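Local structure of Thiol:disulfide interchange protein DsbL (Escherichia coli, 3C7M) at residues K19-V24 against V51-F56; K34-V39 against P164-N169; A73-K78 against D126-S131; N77-A82 against A89-K94. The protein transfers its own redox-active disulfide to other proteins in the periplasm, working with DsbI to form an essential disulfide bond in the arylsulfate sulfotransferase AssT. All coordinates share one frame; numbering follows the deposited sequence. Where two conformers were deposited one is given.

Interaction 1. Residues K19-V24 against V51-F56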
loop_
_atom_site.group_PDB
_atom_site.type_symbol
_atom_site.label_atom_id
_atom_site.label_comp_id
_atom_site.label_asym_id
_atom_site.label_seq_id
_atom_site.Cartn_x
_atom_site.Cartn_y
_atom_site.Cartn_z
ATOM N N LYS A 19 2.981 -7.782 14.374
ATOM C CA LYS A 19 1.872 -6.864 14.665
ATOM C C LYS A 19 1.639 -5.860 13.533
ATOM O O LYS A 19 1.587 -4.648 13.757
ATOM C CB LYS A 19 2.079 -6.161 16.013
ATOM C CG LYS A 19 2.418 -7.121 17.143
ATOM C CD LYS A 19 2.479 -6.419 18.486
ATOM C CE LYS A 19 2.878 -7.392 19.585
ATOM N NZ LYS A 19 1.919 -8.526 19.705
ATOM N N THR A 20 1.520 -6.387 12.315
ATOM C CA THR A 20 1.242 -5.561 11.132
ATOM C C THR A 20 0.089 -6.103 10.302
ATOM O O THR A 20 -0.177 -7.313 10.260
ATOM C CB THR A 20 2.450 -5.429 10.168
ATOM O OG1 THR A 20 2.807 -6.717 9.656
ATOM C CG2 THR A 20 3.655 -4.784 10.840
ATOM N N LEU A 21 -0.586 -5.176 9.637
ATOM C CA LEU A 21 -1.459 -5.506 8.538
ATOM C C LEU A 21 -0.808 -4.875 7.328
ATOM O O LEU A 21 -0.866 -3.660 7.144
ATOM C CB LEU A 21 -2.864 -4.943 8.757
ATOM C CG LEU A 21 -3.831 -5.118 7.588
ATOM C CD1 LEU A 21 -4.129 -6.601 7.353
ATOM C CD2 LEU A 21 -5.119 -4.340 7.840
ATOM N N ILE A 22 -0.148 -5.708 6.530
ATOM C CA ILE A 22 0.513 -5.236 5.323
ATOM C C ILE A 22 -0.485 -5.317 4.183
ATOM O O ILE A 22 -1.224 -6.298 4.060
ATOM C CB ILE A 22 1.790 -6.067 5.020
ATOM C CG1 ILE A 22 2.898 -5.686 6.010
ATOM C CG2 ILE A 22 2.247 -5.878 3.563
ATOM C CD1 ILE A 22 4.136 -6.576 5.961
ATOM N N LYS A 23 -0.549 -4.260 3.377
ATOM C CA LYS A 23 -1.348 -4.305 2.163
ATOM C C LYS A 23 -0.439 -4.095 0.968
ATOM O O LYS A 23 0.054 -2.983 0.741
ATOM C CB LYS A 23 -2.467 -3.263 2.167
ATOM C CG LYS A 23 -3.346 -3.356 0.921
ATOM C CD LYS A 23 -4.144 -2.098 0.675
ATOM C CE LYS A 23 -3.195 -0.943 0.386
ATOM N NZ LYS A 23 -3.812 0.044 -0.528
ATOM N N VAL A 24 -0.200 -5.168 0.223
ATOM C CA VAL A 24 0.547 -5.057 -1.025
ATOM C C VAL A 24 -0.402 -4.503 -2.080
ATOM O O VAL A 24 -1.498 -5.025 -2.280
ATOM C CB VAL A 24 1.154 -6.401 -1.477
ATOM C CG1 VAL A 24 2.013 -6.190 -2.728
ATOM C CG2 VAL A 24 1.992 -7.004 -0.346
ATOM N N VAL A 51 -2.795 -4.352 15.200
ATOM C CA VAL A 51 -1.850 -4.404 14.070
ATOM C C VAL A 51 -1.689 -3.043 13.391
ATOM O O VAL A 51 -2.671 -2.326 13.184
ATOM C CB VAL A 51 -2.254 -5.471 13.007
ATOM C CG1 VAL A 51 -2.195 -6.898 13.573
ATOM C CG2 VAL A 51 -3.628 -5.187 12.447
ATOM N N ALA A 52 -0.444 -2.705 13.053
ATOM C CA ALA A 52 -0.096 -1.438 12.407
ATOM C C ALA A 52 -0.308 -1.540 10.895
ATOM O O ALA A 52 0.232 -2.444 10.257
ATOM C CB ALA A 52 1.359 -1.078 12.708
ATOM N N PHE A 53 -1.089 -0.624 10.330
ATOM C CA PHE A 53 -1.332 -0.614 8.892
ATOM C C PHE A 53 -0.060 -0.239 8.126
ATOM O O PHE A 53 0.549 0.807 8.384
ATOM C CB PHE A 53 -2.474 0.329 8.526
ATOM C CG PHE A 53 -2.739 0.390 7.059
ATOM C CD1 PHE A 53 -3.206 -0.732 6.383
ATOM C CD2 PHE A 53 -2.456 1.546 6.337
ATOM C CE1 PHE A 53 -3.430 -0.698 5.014
ATOM C CE2 PHE A 53 -2.680 1.593 4.961
ATOM C CZ PHE A 53 -3.161 0.465 4.302
ATOM N N THR A 54 0.308 -1.092 7.169
ATOM C CA THR A 54 1.623 -1.050 6.542
ATOM C C THR A 54 1.543 -1.275 5.021
ATOM O O THR A 54 1.656 -2.411 4.544
ATOM C CB THR A 54 2.559 -2.082 7.218
ATOM O OG1 THR A 54 2.540 -1.881 8.639
ATOM C CG2 THR A 54 3.991 -1.954 6.717
ATOM N N PRO A 55 1.344 -0.186 4.254
ATOM C CA PRO A 55 1.305 -0.338 2.800
ATOM C C PRO A 55 2.644 -0.830 2.258
ATOM O O PRO A 55 3.688 -0.371 2.719
ATOM C CB PRO A 55 1.056 1.090 2.304
ATOM C CG PRO A 55 0.443 1.811 3.482
ATOM C CD PRO A 55 1.131 1.214 4.669
ATOM N N PHE A 56 2.597 -1.760 1.305
ATOM C CA PHE A 56 3.767 -2.205 0.542
ATOM C C PHE A 56 3.428 -1.970 -0.919
ATOM O O PHE A 56 2.474 -2.553 -1.414
ATOM C CB PHE A 56 3.979 -3.715 0.737
ATOM C CG PHE A 56 4.983 -4.095 1.807
ATOM C CD1 PHE A 56 4.984 -3.493 3.067
ATOM C CD2 PHE A 56 5.873 -5.136 1.558
ATOM C CE1 PHE A 56 5.914 -3.877 4.052
ATOM C CE2 PHE A 56 6.794 -5.537 2.520
ATOM C CZ PHE A 56 6.817 -4.902 3.779
#

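Interaction 2. Residues K34-V39 against P164-N169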
loop_
_atom_site.group_PDB
_atom_site.type_symbol
_atom_site.label_atom_id
_atom_site.label_comp_id
_atom_site.label_asym_id
_atom_site.label_seq_id
_atom_site.Cartn_x
_atom_site.Cartn_y
_atom_site.Cartn_z
ATOM N N LYS A 34 -10.569 0.014 -5.809
ATOM C CA LYS A 34 -11.898 -0.372 -5.323
ATOM C C LYS A 34 -11.905 -0.698 -3.832
ATOM O O LYS A 34 -12.720 -0.158 -3.076
ATOM C CB LYS A 34 -12.432 -1.553 -6.131
ATOM C CG LYS A 34 -12.886 -1.177 -7.533
ATOM N N TYR A 35 -10.979 -1.554 -3.407
ATOM C CA TYR A 35 -10.885 -1.916 -1.985
ATOM C C TYR A 35 -10.414 -0.753 -1.096
ATOM O O TYR A 35 -10.822 -0.655 0.066
ATOM C CB TYR A 35 -10.061 -3.199 -1.781
ATOM C CG TYR A 35 -10.790 -4.474 -2.211
ATOM C CD1 TYR A 35 -10.800 -4.880 -3.544
ATOM C CD2 TYR A 35 -11.473 -5.272 -1.284
ATOM C CE1 TYR A 35 -11.466 -6.041 -3.951
ATOM C CE2 TYR A 35 -12.145 -6.440 -1.682
ATOM C CZ TYR A 35 -12.136 -6.816 -3.021
ATOM O OH TYR A 35 -12.790 -7.961 -3.449
ATOM N N ASP A 36 -9.572 0.135 -1.633
ATOM C CA ASP A 36 -9.138 1.332 -0.892
ATOM C C ASP A 36 -10.255 2.364 -0.743
ATOM O O ASP A 36 -10.231 3.193 0.175
ATOM C CB ASP A 36 -7.915 1.988 -1.546
ATOM C CG ASP A 36 -6.615 1.278 -1.213
ATOM O OD1 ASP A 36 -6.610 0.349 -0.377
ATOM O OD2 ASP A 36 -5.578 1.645 -1.797
ATOM N N LYS A 37 -11.222 2.320 -1.655
ATOM C CA LYS A 37 -12.389 3.189 -1.547
ATOM C C LYS A 37 -13.375 2.628 -0.532
ATOM O O LYS A 37 -14.042 3.393 0.168
ATOM C CB LYS A 37 -13.077 3.367 -2.903
ATOM C CG LYS A 37 -12.344 4.322 -3.837
ATOM C CD LYS A 37 -13.161 4.637 -5.082
ATOM C CE LYS A 37 -13.009 3.568 -6.153
ATOM N NZ LYS A 37 -13.857 3.875 -7.340
ATOM N N ALA A 38 -13.446 1.300 -0.448
ATOM C CA ALA A 38 -14.541 0.630 0.260
ATOM C C ALA A 38 -14.230 -0.045 1.597
ATOM O O ALA A 38 -15.097 -0.085 2.478
ATOM C CB ALA A 38 -15.231 -0.363 -0.667
ATOM N N VAL A 39 -13.029 -0.608 1.740
ATOM C CA VAL A 39 -12.721 -1.421 2.932
ATOM C C VAL A 39 -11.434 -1.076 3.689
ATOM O O VAL A 39 -11.409 -1.179 4.911
ATOM C CB VAL A 39 -12.790 -2.971 2.661
ATOM C CG1 VAL A 39 -14.016 -3.320 1.825
ATOM C CG2 VAL A 39 -11.526 -3.495 1.981
ATOM N N PRO A 164 -5.034 -6.406 -4.586
ATOM C CA PRO A 164 -4.365 -6.197 -3.306
ATOM C C PRO A 164 -4.095 -7.498 -2.566
ATOM O O PRO A 164 -4.813 -8.490 -2.757
ATOM C CB PRO A 164 -5.366 -5.352 -2.518
ATOM C CG PRO A 164 -6.693 -5.686 -3.120
ATOM C CD PRO A 164 -6.424 -5.917 -4.569
ATOM N N ALA A 165 -3.063 -7.479 -1.731
ATOM C CA ALA A 165 -2.722 -8.626 -0.900
ATOM C C ALA A 165 -2.607 -8.140 0.546
ATOM O O ALA A 165 -1.637 -7.463 0.922
ATOM C CB ALA A 165 -1.430 -9.268 -1.389
ATOM N N TYR A 166 -3.620 -8.470 1.346
ATOM C CA TYR A 166 -3.623 -8.122 2.766
ATOM C C TYR A 166 -3.018 -9.260 3.565
ATOM O O TYR A 166 -3.514 -10.391 3.520
ATOM C CB TYR A 166 -5.037 -7.846 3.263
ATOM C CG TYR A 166 -5.722 -6.672 2.606
ATOM C CD1 TYR A 166 -6.481 -6.847 1.450
ATOM C CD2 TYR A 166 -5.653 -5.390 3.164
ATOM C CE1 TYR A 166 -7.146 -5.773 0.850
ATOM C CE2 TYR A 166 -6.322 -4.310 2.570
ATOM C CZ TYR A 166 -7.065 -4.515 1.416
ATOM O OH TYR A 166 -7.727 -3.472 0.795
ATOM N N VAL A 167 -1.944 -8.944 4.279
ATOM C CA VAL A 167 -1.157 -9.928 5.016
ATOM C C VAL A 167 -1.115 -9.573 6.504
ATOM O O VAL A 167 -0.813 -8.439 6.875
ATOM C CB VAL A 167 0.288 -10.008 4.458
ATOM C CG1 VAL A 167 1.114 -11.030 5.241
ATOM C CG2 VAL A 167 0.281 -10.367 2.963
ATOM N N VAL A 168 -1.419 -10.550 7.352
ATOM C CA VAL A 168 -1.383 -10.350 8.793
ATOM C C VAL A 168 -0.110 -10.948 9.366
ATOM O O VAL A 168 0.181 -12.134 9.145
ATOM C CB VAL A 168 -2.616 -10.993 9.482
ATOM C CG1 VAL A 168 -2.593 -10.742 10.983
ATOM C CG2 VAL A 168 -3.904 -10.450 8.881
ATOM N N ASN A 169 0.640 -10.110 10.080
ATOM C CA ASN A 169 1.880 -10.498 10.770
ATOM C C ASN A 169 2.929 -11.144 9.874
ATOM O O ASN A 169 3.716 -11.991 10.316
ATOM C CB ASN A 169 1.563 -11.357 11.999
ATOM C CG ASN A 169 0.840 -10.571 13.061
ATOM O OD1 ASN A 169 0.846 -9.339 13.043
ATOM N ND2 ASN A 169 0.211 -11.273 13.996
HETATM O O HOH W 1 -6.635 -2.339 -1.816
#

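Interaction 3. Residues A73-K78 against D126-S131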
loop_
_atom_site.group_PDB
_atom_site.type_symbol
_atom_site.label_atom_id
_atom_site.label_comp_id
_atom_site.label_asym_id
_atom_site.label_seq_id
_atom_site.Cartn_x
_atom_site.Cartn_y
_atom_site.Cartn_z
ATOM N N ALA A 73 7.035 5.860 -0.616
ATOM C CA ALA A 73 8.015 5.628 0.451
ATOM C C ALA A 73 8.386 6.941 1.127
ATOM O O ALA A 73 8.479 7.021 2.358
ATOM C CB ALA A 73 9.265 4.926 -0.084
ATOM N N VAL A 74 8.585 7.979 0.324
ATOM C CA VAL A 74 8.904 9.296 0.886
ATOM C C VAL A 74 7.750 9.789 1.759
ATOM O O VAL A 74 7.952 10.193 2.908
ATOM C CB VAL A 74 9.254 10.316 -0.216
ATOM C CG1 VAL A 74 9.160 11.749 0.314
ATOM C CG2 VAL A 74 10.653 10.030 -0.764
ATOM N N LEU A 75 6.530 9.714 1.235
ATOM C CA LEU A 75 5.400 10.320 1.934
ATOM C C LEU A 75 4.969 9.542 3.168
ATOM O O LEU A 75 4.590 10.147 4.166
ATOM C CB LEU A 75 4.228 10.568 0.980
ATOM C CG LEU A 75 4.556 11.516 -0.183
ATOM C CD1 LEU A 75 3.405 11.586 -1.162
ATOM C CD2 LEU A 75 4.958 12.926 0.294
ATOM N N ILE A 76 5.051 8.214 3.109
ATOM C CA ILE A 76 4.762 7.381 4.288
ATOM C C ILE A 76 5.737 7.688 5.413
ATOM O O ILE A 76 5.335 7.854 6.559
ATOM C CB ILE A 76 4.756 5.864 3.960
ATOM C CG1 ILE A 76 3.480 5.522 3.206
ATOM C CG2 ILE A 76 4.812 5.025 5.246
ATOM C CD1 ILE A 76 3.504 4.154 2.545
ATOM N N ASN A 77 7.017 7.771 5.081
ATOM C CA ASN A 77 8.022 8.111 6.088
ATOM C C ASN A 77 7.822 9.497 6.694
ATOM O O ASN A 77 7.966 9.671 7.905
ATOM C CB ASN A 77 9.428 7.901 5.537
ATOM C CG ASN A 77 9.863 6.444 5.633
ATOM O OD1 ASN A 77 10.240 5.967 6.713
ATOM N ND2 ASN A 77 9.788 5.721 4.516
ATOM N N LYS A 78 7.452 10.465 5.862
ATOM C CA LYS A 78 7.134 11.800 6.351
ATOM C C LYS A 78 5.919 11.778 7.287
ATOM O O LYS A 78 5.987 12.314 8.399
ATOM C CB LYS A 78 6.924 12.770 5.193
ATOM C CG LYS A 78 6.973 14.222 5.612
ATOM C CD LYS A 78 7.002 15.117 4.395
ATOM C CE LYS A 78 7.126 16.584 4.775
ATOM N NZ LYS A 78 5.864 17.118 5.331
ATOM N N ASP A 126 2.281 17.193 -6.254
ATOM C CA ASP A 126 1.358 18.335 -6.212
ATOM C C ASP A 126 0.167 18.048 -5.305
ATOM O O ASP A 126 -0.235 18.897 -4.512
ATOM C CB ASP A 126 0.860 18.696 -7.612
ATOM C CG ASP A 126 1.882 19.491 -8.417
ATOM O OD1 ASP A 126 2.982 19.802 -7.906
ATOM O OD2 ASP A 126 1.569 19.808 -9.581
ATOM N N ALA A 127 -0.387 16.843 -5.416
ATOM C CA ALA A 127 -1.541 16.464 -4.608
ATOM C C ALA A 127 -1.166 16.417 -3.127
ATOM O O ALA A 127 -1.962 16.775 -2.251
ATOM C CB ALA A 127 -2.082 15.119 -5.065
ATOM N N ALA A 128 0.056 15.979 -2.853
ATOM C CA ALA A 128 0.535 15.870 -1.483
ATOM C C ALA A 128 1.001 17.211 -0.903
ATOM O O ALA A 128 1.180 17.336 0.312
ATOM C CB ALA A 128 1.640 14.842 -1.401
ATOM N N GLY A 129 1.196 18.206 -1.767
ATOM C CA GLY A 129 1.730 19.503 -1.341
ATOM C C GLY A 129 3.223 19.483 -1.052
ATOM O O GLY A 129 3.718 20.281 -0.241
ATOM N N MET A 130 3.948 18.583 -1.715
ATOM C CA MET A 130 5.393 18.481 -1.548
ATOM C C MET A 130 6.097 18.989 -2.794
ATOM O O MET A 130 5.670 18.699 -3.921
ATOM C CB MET A 130 5.821 17.033 -1.240
ATOM C CG MET A 130 7.340 16.858 -1.115
ATOM S SD MET A 130 7.861 15.193 -0.654
ATOM C CE MET A 130 7.742 15.262 1.125
ATOM N N SER A 131 7.168 19.751 -2.590
ATOM C CA SER A 131 7.977 20.239 -3.702
ATOM C C SER A 131 8.858 19.136 -4.276
ATOM O O SER A 131 9.247 18.189 -3.578
ATOM C CB SER A 131 8.845 21.439 -3.280
ATOM O OG SER A 131 9.882 21.048 -2.394
#

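Interaction 4. Residues N77-A82 against A89-K94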
loop_
_atom_site.group_PDB
_atom_site.type_symbol
_atom_site.label_atom_id
_atom_site.label_comp_id
_atom_site.label_asym_id
_atom_site.label_seq_id
_atom_site.Cartn_x
_atom_site.Cartn_y
_atom_site.Cartn_z
ATOM N N ASN A 77 7.017 7.771 5.081
ATOM C CA ASN A 77 8.022 8.111 6.088
ATOM C C ASN A 77 7.822 9.497 6.694
ATOM O O ASN A 77 7.966 9.671 7.905
ATOM C CB ASN A 77 9.428 7.901 5.537
ATOM C CG ASN A 77 9.863 6.444 5.633
ATOM O OD1 ASN A 77 10.240 5.967 6.713
ATOM N ND2 ASN A 77 9.788 5.721 4.516
ATOM N N LYS A 78 7.452 10.465 5.862
ATOM C CA LYS A 78 7.134 11.800 6.351
ATOM C C LYS A 78 5.919 11.778 7.287
ATOM O O LYS A 78 5.987 12.314 8.399
ATOM C CB LYS A 78 6.924 12.770 5.193
ATOM C CG LYS A 78 6.973 14.222 5.612
ATOM C CD LYS A 78 7.002 15.117 4.395
ATOM C CE LYS A 78 7.126 16.584 4.775
ATOM N NZ LYS A 78 5.864 17.118 5.331
ATOM N N ASP A 79 4.825 11.143 6.858
ATOM C CA ASP A 79 3.611 11.046 7.692
ATOM C C ASP A 79 3.912 10.369 9.034
ATOM O O ASP A 79 3.531 10.875 10.096
ATOM C CB ASP A 79 2.490 10.283 6.970
ATOM C CG ASP A 79 1.871 11.066 5.816
ATOM O OD1 ASP A 79 1.928 12.316 5.803
ATOM O OD2 ASP A 79 1.305 10.404 4.918
ATOM N N LYS A 80 4.610 9.238 8.976
ATOM C CA LYS A 80 5.006 8.494 10.179
ATOM C C LYS A 80 5.848 9.338 11.143
ATOM O O LYS A 80 5.601 9.330 12.355
ATOM C CB LYS A 80 5.737 7.203 9.800
ATOM C CG LYS A 80 4.807 6.072 9.406
ATOM N N ALA A 81 6.811 10.083 10.601
ATOM C CA ALA A 81 7.672 10.952 11.409
ATOM C C ALA A 81 6.886 12.067 12.098
ATOM O O ALA A 81 7.270 12.524 13.181
ATOM C CB ALA A 81 8.791 11.542 10.564
ATOM N N ALA A 82 5.793 12.497 11.471
ATOM C CA ALA A 82 4.945 13.558 12.022
ATOM C C ALA A 82 3.813 13.016 12.902
ATOM O O ALA A 82 3.007 13.789 13.429
ATOM C CB ALA A 82 4.387 14.430 10.899
ATOM N N ALA A 89 -6.923 13.036 7.201
ATOM C CA ALA A 89 -7.148 14.054 6.184
ATOM C C ALA A 89 -5.860 14.793 5.826
ATOM O O ALA A 89 -5.720 15.290 4.708
ATOM C CB ALA A 89 -8.220 15.032 6.645
ATOM N N ASN A 90 -4.922 14.837 6.772
ATOM C CA ASN A 90 -3.640 15.507 6.570
ATOM C C ASN A 90 -2.517 14.586 6.077
ATOM O O ASN A 90 -1.382 15.033 5.934
ATOM C CB ASN A 90 -3.188 16.222 7.849
ATOM C CG ASN A 90 -4.163 17.296 8.302
ATOM O OD1 ASN A 90 -4.601 18.136 7.511
ATOM N ND2 ASN A 90 -4.503 17.278 9.586
ATOM N N SER A 91 -2.819 13.313 5.828
ATOM C CA SER A 91 -1.801 12.380 5.318
ATOM C C SER A 91 -1.412 12.718 3.885
ATOM O O SER A 91 -2.260 12.736 2.986
ATOM C CB SER A 91 -2.277 10.930 5.411
ATOM O OG SER A 91 -1.481 10.049 4.618
ATOM N N GLN A 92 -0.130 13.007 3.687
ATOM C CA GLN A 92 0.392 13.282 2.351
ATOM C C GLN A 92 0.393 12.024 1.481
ATOM O O GLN A 92 0.101 12.092 0.285
ATOM C CB GLN A 92 1.778 13.913 2.439
ATOM C CG GLN A 92 1.733 15.341 2.987
ATOM C CD GLN A 92 3.103 15.976 3.072
ATOM O OE1 GLN A 92 3.880 15.684 3.982
ATOM N NE2 GLN A 92 3.405 16.860 2.126
ATOM N N PHE A 93 0.697 10.878 2.084
ATOM C CA PHE A 93 0.630 9.609 1.355
ATOM C C PHE A 93 -0.774 9.393 0.802
ATOM O O PHE A 93 -0.938 9.078 -0.378
ATOM C CB PHE A 93 1.043 8.430 2.244
ATOM C CG PHE A 93 0.611 7.090 1.710
ATOM C CD1 PHE A 93 1.254 6.526 0.612
ATOM C CD2 PHE A 93 -0.442 6.397 2.299
ATOM C CE1 PHE A 93 0.868 5.295 0.114
ATOM C CE2 PHE A 93 -0.838 5.157 1.812
ATOM C CZ PHE A 93 -0.184 4.603 0.712
ATOM N N LYS A 94 -1.785 9.568 1.656
ATOM C CA LYS A 94 -3.170 9.379 1.248
ATOM C C LYS A 94 -3.527 10.263 0.050
ATOM O O LYS A 94 -4.150 9.804 -0.913
ATOM C CB LYS A 94 -4.104 9.663 2.418
ATOM C CG LYS A 94 -5.553 9.433 2.089
ATOM C CD LYS A 94 -6.427 9.526 3.328
ATOM C CE LYS A 94 -7.881 9.672 2.920
ATOM N NZ LYS A 94 -8.771 9.445 4.096
HETATM O O HOH W 2 3.182 14.609 6.337
#

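Interaction 1. Residues K19-V24 against V51-F56
One face of the Phe-56 ring carries the CG2 methyl of Ile-22, which lies 4.0 Å from the ring centroid in a CH-pi contact displaced toward the rim. The CD1 methyl of Ile-22 meets the same ring farther out, 3.8 Å from Phe-56 CZ, so both branches of the isoleucine follow the aromatic group; the ring also meets Trp-151. On the other face of the sheet the Phe-53 ring keeps company with Leu-21 and Lys-23. It lies alongside the Lys-23 chain, with CE1 4.0 Å from Lys-23 CB, and meets the Phe-87 ring. The lysine chain bends at its third torsion (chi3 64°) and again at the fourth, and NZ forms a salt bridge with Asp-36. Between these two layers the backbones run parallel, their short axes 23° apart, joined by five backbone hydrogen bonds, the first from Ala-52 N to Lys-19 O and the last from Phe-56 N to Lys-23 O (2.9 Å), almost straight at 179°. Ala-52 O accepts twice, from Leu-21 N and from Thr-54 OG1 at 2.9 Å, which fixes the threonine hydroxyl along its own strand. Strand 20-25 is bonded on its other flank to strand 165-168, and helix 40-46 packs on Leu-21 and Phe-53. Two parallel neighbouring strands connected through helices form the beta-alpha-beta unit of the thioredoxin fold.

Interaction 2. Residues K34-V39 against P164-N169
The hydroxyl of Tyr-166 projects from strand 165-168 into the end of helix 30-38, where its OH lies 3.5 Å from Tyr-35 CB and 4.0 Å from Val-39 CG2. Val-39 turns that methyl into the crowded position between its backbone N and carbonyl carbon, placing it at the edge of the Tyr-35 ring and in its plane. At the other end of the contact, CD1 of Tyr-35 meets the pyrrolidine ring of Pro-164 at CG, 4.2 Å away. No direct hydrogen bond joins the two segments; a water bridges them, 3.0 Å from Asp-36 OD1, to which it donates, and 3.0 Å from Tyr-166 OH. The carboxylate and phenol planes stand 82° apart. In the next shell Thr-40 OG1 bonds both Asp-36 OD1 and Tyr-166 OH, while Asp-36 OD2 takes a salt bridge from Lys-23 and a hydrogen bond from Tyr-101. These partners would be expected to stabilise a charged carboxylate in its buried setting. Pro-164, preceded by a cis peptide bond, also touches Phe-31 and Cys-32, the latter one of the redox-active cysteines, as the cis-proline of thioredoxin-fold proteins does. Helix 30-38 packs against the sheet at strand 165-168, is tied to the adjacent strand 20-25 through Lys-23, and has Met-185 of helix 182-193 touching both Val-39 and Tyr-166.

Interaction 3. Residues A73-K78 against D126-S131
Met-130 is the main bump of this contact, and its thioether end enters a hollow on helix 65-81 formed by the adjacent Val-74 and Leu-75 and, one turn on, Lys-78. The methionine chain leaves the backbone extended, with CG anti to the backbone N (chi1 177°) and chi2 also anti, and bends only at its last torsion (chi3 -85°). That bend turns the CE methyl toward the lysine. The sulphur rests between two methyl groups: Met-130 SD is 3.8 Å from Val-74 CG1, and Leu-75 CD2 is equally near. The CE methyl goes deeper, 3.7 Å from Leu-75 CD2, and presses against the aliphatic part of Lys-78, where Met-130 CE and Lys-78 CD come within 3.4 Å, tighter than usual for two carbons. Leucine and lysine both approach the methionine tip to tip, whereas Val-74 crosses it obliquely. The other leucine branch serves a second, smaller bump, since Leu-75 CD1 touches the CB methyl of Ala-128 at 3.7 Å. Lys-78 contributes its hydrocarbon stem here, while its amino group is bonded to Gln-92.

Between the two bumps the chain turns at Gly-129, whose positive phi ends helix 117-128 in a Schellman motif, with Met-130 N bonded to Leu-125 O and Gly-129 N to Asp-126 O. Phe-135 of helix 132-139 touches both Val-74 and Met-130, and Phe-93 of helix 92-106 packs on Leu-75. This packing of a helix-ending turn against a neighbouring helix belongs to the helical domain that DsbA-type proteins carry inserted in their thioredoxin fold.

Interaction 4. Residues N77-A82 against A89-K94
Asp-79 OD2 is gripped by two donors, the backbone N of Phe-93 at 2.9 Å and the hydroxyl of Ser-91. The amide arrives on the syn lone pair of OD2 in a nearly straight bond (164°), whereas Ser-91 OG donates from above the carboxylate plane at 2.8 Å. The second oxygen, OD1, accepts from Gln-92 N on its own syn lone pair, 3.0 Å away, and also from a water. The carboxylate therefore spans two successive amides at the start of helix 92-106, an orientation consistent with a favourable meeting of negative charge and helix dipole. Ser-91, the N-cap residue, holds its OG anti to the backbone N (chi1 165°), where the hydroxyl donates to the aspartate while accepting from Lys-94 N at 3.0 Å. Alongside, Gln-92 OE1 receives the amino group of Lys-78 at 2.8 Å, in the carbonyl plane and on a lone pair; the bend at the last lysine torsion (chi4 -74°) places NZ there. The same water donates to Gln-92 OE1, 2.7 Å away, tying amide and carboxylate together, while Gln-92 NE2 reaches Ala-128 O. Leu-86 touches both Asp-79 and Phe-93. Here a serine N-cap is reinforced by a carboxylate from the preceding helix, joining two consecutive helices of the DsbA-type helical domain.

How the interactions relate
From the N terminus, strand 20-25 leads through helices 30-38 and 40-46 to strand 52-57, and interaction 1 closes this first loop. Interaction 2 opens within it, at 34-39, and closes only at 164-169, so the two cross; they share the sheet, in which strand 20-25 lies between 52-57 and 165-168. Interactions 3 and 4 follow interaction 1 in series and nest inside the long loop of interaction 2. Both start from helix 65-81: interaction 4 closes a short loop to helix 92-106, interaction 3 a longer one to the end of helix 117-128. Pro-55 touches Ile-76 and Phe-93, linking the sheet edge to these helices.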